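Local coordinates for 450aa long hypothetical fmu protein (Pyrococcus horikoshii, PDB 2YXL) that is probably an S-adenosylmethionine-dependent RNA cytosine-5 methyltransferase of the RsmB/NOP family, related to the bacterial rRNA-modifying enzyme Fmu, at residues A[20-25]-A[86-91]; A[40-45]-A[115-120]. One frame throughout, in Å; residues are numbered along the deposited sequence.

Contact 1. Residues A[20-25]-A[86-91]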
loop_
_atom_site.group_PDB
_atom_site.type_symbol
_atom_site.label_atom_id
_atom_site.label_comp_id
_atom_site.label_asym_id
_atom_site.label_seq_id
_atom_site.Cartn_x
_atom_site.Cartn_y
_atom_site.Cartn_z
ATOM N N GLU A 20 -2.678 -15.027 13.383
ATOM C CA GLU A 20 -3.654 -13.951 13.540
ATOM C C GLU A 20 -3.382 -12.784 12.583
ATOM O O GLU A 20 -4.320 -12.186 12.055
ATOM C CB GLU A 20 -3.747 -13.483 15.000
ATOM C CG GLU A 20 -4.729 -12.325 15.230
ATOM C CD GLU A 20 -5.681 -12.533 16.408
ATOM O OE1 GLU A 20 -6.764 -11.907 16.402
ATOM O OE2 GLU A 20 -5.364 -13.313 17.332
ATOM N N ALA A 21 -2.108 -12.481 12.342
ATOM C CA ALA A 21 -1.738 -11.407 11.417
ATOM C C ALA A 21 -2.116 -11.749 9.979
ATOM O O ALA A 21 -2.610 -10.896 9.240
ATOM C CB ALA A 21 -0.248 -11.089 11.521
ATOM N N ILE A 22 -1.879 -13.002 9.596
ATOM C CA ILE A 22 -2.209 -13.489 8.261
ATOM C C ILE A 22 -3.728 -13.577 8.086
ATOM O O ILE A 22 -4.256 -13.226 7.024
ATOM C CB ILE A 22 -1.506 -14.844 7.959
ATOM C CG1 ILE A 22 0.022 -14.663 7.890
ATOM C CG2 ILE A 22 -2.023 -15.478 6.676
ATOM C CD1 ILE A 22 0.525 -13.659 6.845
ATOM N N ARG A 23 -4.422 -14.021 9.132
ATOM C CA ARG A 23 -5.881 -14.078 9.114
ATOM C C ARG A 23 -6.486 -12.681 9.016
ATOM O O ARG A 23 -7.354 -12.441 8.174
ATOM C CB ARG A 23 -6.429 -14.818 10.346
ATOM C CG ARG A 23 -7.941 -15.077 10.322
ATOM C CD ARG A 23 -8.739 -13.860 10.791
ATOM N NE ARG A 23 -10.170 -13.999 10.529
ATOM C CZ ARG A 23 -10.760 -13.720 9.367
ATOM N NH1 ARG A 23 -10.052 -13.285 8.329
ATOM N NH2 ARG A 23 -12.069 -13.890 9.241
ATOM N N LEU A 24 -6.034 -11.768 9.874
ATOM C CA LEU A 24 -6.570 -10.406 9.887
ATOM C C LEU A 24 -6.163 -9.608 8.654
ATOM O O LEU A 24 -6.876 -8.691 8.244
ATOM C CB LEU A 24 -6.177 -9.658 11.163
ATOM C CG LEU A 24 -6.784 -10.104 12.499
ATOM C CD1 LEU A 24 -6.207 -9.251 13.617
ATOM C CD2 LEU A 24 -8.305 -10.037 12.508
ATOM N N GLY A 25 -5.026 -9.971 8.063
ATOM C CA GLY A 25 -4.524 -9.325 6.850
ATOM C C GLY A 25 -5.439 -9.507 5.656
ATOM O O GLY A 25 -5.340 -8.783 4.666
ATOM N N LEU A 86 -8.120 -21.635 9.476
ATOM C CA LEU A 86 -7.458 -22.788 8.880
ATOM C C LEU A 86 -6.562 -22.358 7.720
ATOM O O LEU A 86 -5.383 -22.710 7.689
ATOM C CB LEU A 86 -8.478 -23.832 8.423
ATOM C CG LEU A 86 -7.937 -25.151 7.867
ATOM C CD1 LEU A 86 -7.022 -25.873 8.862
ATOM C CD2 LEU A 86 -9.092 -26.052 7.462
ATOM N N ARG A 87 -7.118 -21.582 6.787
ATOM C CA ARG A 87 -6.357 -21.078 5.644
ATOM C C ARG A 87 -5.097 -20.332 6.087
ATOM O O ARG A 87 -4.018 -20.567 5.547
ATOM C CB ARG A 87 -7.226 -20.190 4.740
ATOM C CG ARG A 87 -6.459 -19.519 3.591
ATOM C CD ARG A 87 -7.369 -18.891 2.532
ATOM N NE ARG A 87 -8.282 -17.890 3.084
ATOM C CZ ARG A 87 -9.565 -18.112 3.370
ATOM N NH1 ARG A 87 -10.304 -17.137 3.871
ATOM N NH2 ARG A 87 -10.111 -19.303 3.157
ATOM N N ALA A 88 -5.246 -19.442 7.066
ATOM C CA ALA A 88 -4.126 -18.680 7.611
ATOM C C ALA A 88 -3.075 -19.598 8.233
ATOM O O ALA A 88 -1.880 -19.424 7.994
ATOM C CB ALA A 88 -4.618 -17.657 8.627
ATOM N N ALA A 89 -3.518 -20.584 9.011
ATOM C CA ALA A 89 -2.594 -21.526 9.643
ATOM C C ALA A 89 -1.842 -22.352 8.602
ATOM O O ALA A 89 -0.628 -22.548 8.720
ATOM C CB ALA A 89 -3.322 -22.427 10.624
ATOM N N LEU A 90 -2.561 -22.821 7.585
ATOM C CA LEU A 90 -1.959 -23.606 6.514
ATOM C C LEU A 90 -0.912 -22.791 5.747
ATOM O O LEU A 90 0.162 -23.305 5.426
ATOM C CB LEU A 90 -3.033 -24.163 5.572
ATOM C CG LEU A 90 -3.935 -25.295 6.086
ATOM C CD1 LEU A 90 -5.009 -25.623 5.073
ATOM C CD2 LEU A 90 -3.129 -26.555 6.426
ATOM N N ARG A 91 -1.214 -21.520 5.487
ATOM C CA ARG A 91 -0.274 -20.620 4.814
ATOM C C ARG A 91 1.008 -20.422 5.629
ATOM O O ARG A 91 2.117 -20.476 5.092
ATOM C CB ARG A 91 -0.934 -19.271 4.518
ATOM C CG ARG A 91 -1.897 -19.300 3.342
ATOM C CD ARG A 91 -2.733 -18.032 3.249
ATOM N NE ARG A 91 -3.452 -17.971 1.975
ATOM C CZ ARG A 91 -4.336 -17.035 1.638
ATOM N NH1 ARG A 91 -4.647 -16.051 2.476
ATOM N NH2 ARG A 91 -4.919 -17.088 0.449
HETATM O O HOH W 1 -5.068 -15.925 5.242
#

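Contact 2. Residues A[40-45]-A[115-120]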
loop_
_atom_site.group_PDB
_atom_site.type_symbol
_atom_site.label_atom_id
_atom_site.label_comp_id
_atom_site.label_asym_id
_atom_site.label_seq_id
_atom_site.Cartn_x
_atom_site.Cartn_y
_atom_site.Cartn_z
ATOM N N LYS A 40 0.463 -6.737 18.921
ATOM C CA LYS A 40 0.144 -6.114 20.208
ATOM C C LYS A 40 -0.813 -6.978 21.025
ATOM O O LYS A 40 -0.774 -6.965 22.258
ATOM C CB LYS A 40 -0.456 -4.716 20.013
ATOM C CG LYS A 40 0.426 -3.741 19.240
ATOM C CD LYS A 40 1.602 -3.224 20.066
ATOM C CE LYS A 40 2.740 -2.760 19.168
ATOM N NZ LYS A 40 2.272 -1.848 18.088
ATOM N N LYS A 41 -1.671 -7.718 20.324
ATOM C CA LYS A 41 -2.622 -8.634 20.949
ATOM C C LYS A 41 -1.891 -9.796 21.618
ATOM O O LYS A 41 -2.245 -10.206 22.725
ATOM C CB LYS A 41 -3.601 -9.167 19.898
ATOM C CG LYS A 41 -4.938 -9.654 20.437
ATOM C CD LYS A 41 -5.646 -10.508 19.394
ATOM C CE LYS A 41 -7.124 -10.712 19.711
ATOM N NZ LYS A 41 -7.959 -9.593 19.193
ATOM N N HIS A 42 -0.865 -10.311 20.943
ATOM C CA HIS A 42 -0.121 -11.481 21.413
ATOM C C HIS A 42 1.196 -11.150 22.118
ATOM O O HIS A 42 2.015 -12.041 22.367
ATOM C CB HIS A 42 0.105 -12.466 20.266
ATOM C CG HIS A 42 -1.108 -13.271 19.925
ATOM N ND1 HIS A 42 -1.929 -12.967 18.861
ATOM C CD2 HIS A 42 -1.652 -14.357 20.523
ATOM C CE1 HIS A 42 -2.920 -13.838 18.812
ATOM N NE2 HIS A 42 -2.776 -14.692 19.808
ATOM N N ASP A 43 1.384 -9.868 22.431
ATOM C CA ASP A 43 2.537 -9.377 23.196
ATOM C C ASP A 43 3.903 -9.696 22.569
ATOM O O ASP A 43 4.747 -10.350 23.188
ATOM C CB ASP A 43 2.467 -9.854 24.656
ATOM C CG ASP A 43 1.497 -9.037 25.489
ATOM O OD1 ASP A 43 0.409 -9.557 25.812
ATOM O OD2 ASP A 43 1.821 -7.873 25.813
ATOM N N VAL A 44 4.108 -9.230 21.340
ATOM C CA VAL A 44 5.408 -9.346 20.687
ATOM C C VAL A 44 6.211 -8.089 21.015
ATOM O O VAL A 44 6.214 -7.117 20.256
ATOM C CB VAL A 44 5.284 -9.557 19.155
ATOM C CG1 VAL A 44 6.646 -9.860 18.541
ATOM C CG2 VAL A 44 4.309 -10.689 18.848
ATOM N N GLU A 45 6.869 -8.117 22.170
ATOM C CA GLU A 45 7.634 -6.977 22.667
ATOM C C GLU A 45 9.058 -6.997 22.117
ATOM O O GLU A 45 9.609 -5.953 21.771
ATOM C CB GLU A 45 7.670 -6.976 24.202
ATOM C CG GLU A 45 6.301 -7.048 24.889
ATOM C CD GLU A 45 6.404 -7.183 26.405
ATOM O OE1 GLU A 45 5.768 -8.103 26.966
ATOM O OE2 GLU A 45 7.122 -6.375 27.037
ATOM N N SER A 115 -2.578 -25.600 16.387
ATOM C CA SER A 115 -3.789 -26.413 16.347
ATOM C C SER A 115 -4.777 -25.963 17.409
ATOM O O SER A 115 -5.970 -25.824 17.135
ATOM C CB SER A 115 -3.453 -27.887 16.559
ATOM O OG SER A 115 -2.724 -28.405 15.462
ATOM N N ASP A 116 -4.266 -25.731 18.615
ATOM C CA ASP A 116 -5.092 -25.324 19.743
ATOM C C ASP A 116 -5.653 -23.922 19.553
ATOM O O ASP A 116 -6.821 -23.669 19.860
ATOM C CB ASP A 116 -4.294 -25.397 21.045
ATOM C CG ASP A 116 -5.177 -25.360 22.277
ATOM O OD1 ASP A 116 -6.313 -25.887 22.227
ATOM O OD2 ASP A 116 -4.729 -24.812 23.305
ATOM N N PHE A 117 -4.819 -23.024 19.034
ATOM C CA PHE A 117 -5.201 -21.629 18.836
ATOM C C PHE A 117 -6.353 -21.467 17.842
ATOM O O PHE A 117 -7.315 -20.749 18.124
ATOM C CB PHE A 117 -3.987 -20.789 18.413
ATOM C CG PHE A 117 -4.312 -19.346 18.118
ATOM C CD1 PHE A 117 -4.094 -18.821 16.848
ATOM C CD2 PHE A 117 -4.832 -18.513 19.107
ATOM C CE1 PHE A 117 -4.388 -17.485 16.565
ATOM C CE2 PHE A 117 -5.128 -17.178 18.836
ATOM C CZ PHE A 117 -4.906 -16.661 17.563
ATOM N N ILE A 118 -6.266 -22.137 16.696
ATOM C CA ILE A 118 -7.320 -22.017 15.684
ATOM C C ILE A 118 -8.602 -22.737 16.093
ATOM O O ILE A 118 -9.697 -22.332 15.696
ATOM C CB ILE A 118 -6.849 -22.402 14.243
ATOM C CG1 ILE A 118 -6.517 -23.895 14.130
ATOM C CG2 ILE A 118 -5.666 -21.518 13.806
ATOM C CD1 ILE A 118 -6.087 -24.328 12.731
ATOM N N SER A 119 -8.460 -23.782 16.913
ATOM C CA SER A 119 -9.599 -24.440 17.554
ATOM C C SER A 119 -10.377 -23.486 18.456
ATOM O O SER A 119 -11.602 -23.440 18.396
ATOM C CB SER A 119 -9.146 -25.651 18.370
ATOM O OG SER A 119 -9.075 -26.811 17.568
ATOM N N SER A 120 -9.662 -22.722 19.281
ATOM C CA SER A 120 -10.292 -21.773 20.200
ATOM C C SER A 120 -10.967 -20.605 19.473
ATOM O O SER A 120 -11.915 -20.010 19.989
ATOM C CB SER A 120 -9.277 -21.249 21.221
ATOM O OG SER A 120 -8.299 -20.447 20.589
#

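Contact 1. Residues A[20-25]-A[86-91]
Ile22 and Arg23 pack against Ala88 where two helices of the all-helical N-terminal part of the chain cross, a region probably NusB-like, as in bacterial Fmu. The axes of 20-24 and 86-91 run at 126° to one another and approach to 8.4 Å. Alanine suits the crossing because its side chain is a single methyl, which lets the Arg23 backbone come near: the CA atoms of Arg23 and Ala88 are 5.1 Å apart.

The packing converges on that methyl. Ala88 CB lies 3.7 Å from Arg23 N and also touches Arg23 CB. The apolar pair is Ile22 CG2 on Ala88 CB, at 3.9 Å. Ile22 is beta-branched, and its two arms divide the work: CG2, anti to the backbone N, covers Ala88, while CG1 takes the end of the side chain away from 86-91. Ile22 also touches Phe57 and Ile60 of helix 47-75.

The polar groups lie beside this patch. Arg91 pairs with Asp68 and Glu26, and Glu26 also takes Arg87, so the buried arginines are probably balanced by carboxylates. Arg23 turns its charge to Trp85 in a cation-pi contact. A water weakly links Ile22 O to Arg91 NH1, and Arg87 CD sits over the centre of the Arg91 guanidinium, 3.6 Å above its plane.

Contact 2. Residues A[40-45]-A[115-120]
His42 and Phe117 stand 11.6 Å apart at their CA atoms, His42 being the first residue to leave helical geometry after helix 32-41 and Phe117 lying well inside helix 104-121. At this separation, in the helical N-terminal part of the chain, the two backbones stay apart and, between the two segments, side chains alone make the contact.

It is an offset edge-to-face aromatic pair. The two side chains come from opposite directions, with ring centroids 5.2 Å apart. Their planes are at 79°, and it is the imidazole that turns its edge toward the phenyl face. The outer edge of the imidazole does the touching: His42 NE2 is 3.6 Å from Phe117 CE2, and His42 CE1 is 3.7 Å from Phe117 CZ. Phe117 reaches across because its CG is anti to the backbone N (chi1 177°), which extends the ring from the helix.

Each residue type fits its place. The buried phenylalanine offers a long, flat, apolar surface, whereas the partly exposed histidine can pack one edge and still use a nitrogen: ND1 makes a weak hydrogen bond back to Ala38 O, which may help to set the ring's rotation. Helix 12-24 adjoins both rings, with Arg16 and Glu20 touching each of them.

One helical turn on from Phe117, the exposed Ser120 turns its hydroxyl back onto its own helix, and Ser120 OG donates to Phe117 O at 2.7 Å, approaching 28° out of the carbonyl plane.

From the N terminus the chain passes through helix 12-24 and helix 32-41, which supply the first partners of contacts 1 and 2, and then through the long helix 47-75. Helix 84-99 returns to close contact 1 around 60 intervening residues; helix 104-121 closes contact 2 around 69. The segments alternate, so the loops cross, and helix 47-75 belongs to both. The centres of the two contacts are about 11 Å apart. Two consecutive helices are thereby tied to a later consecutive pair. Through Glu20, contact 1 adjoins contact 2, while between 86-91 and 115-120 Ala89 CB meets Ile118 CD1 at 4.0 Å.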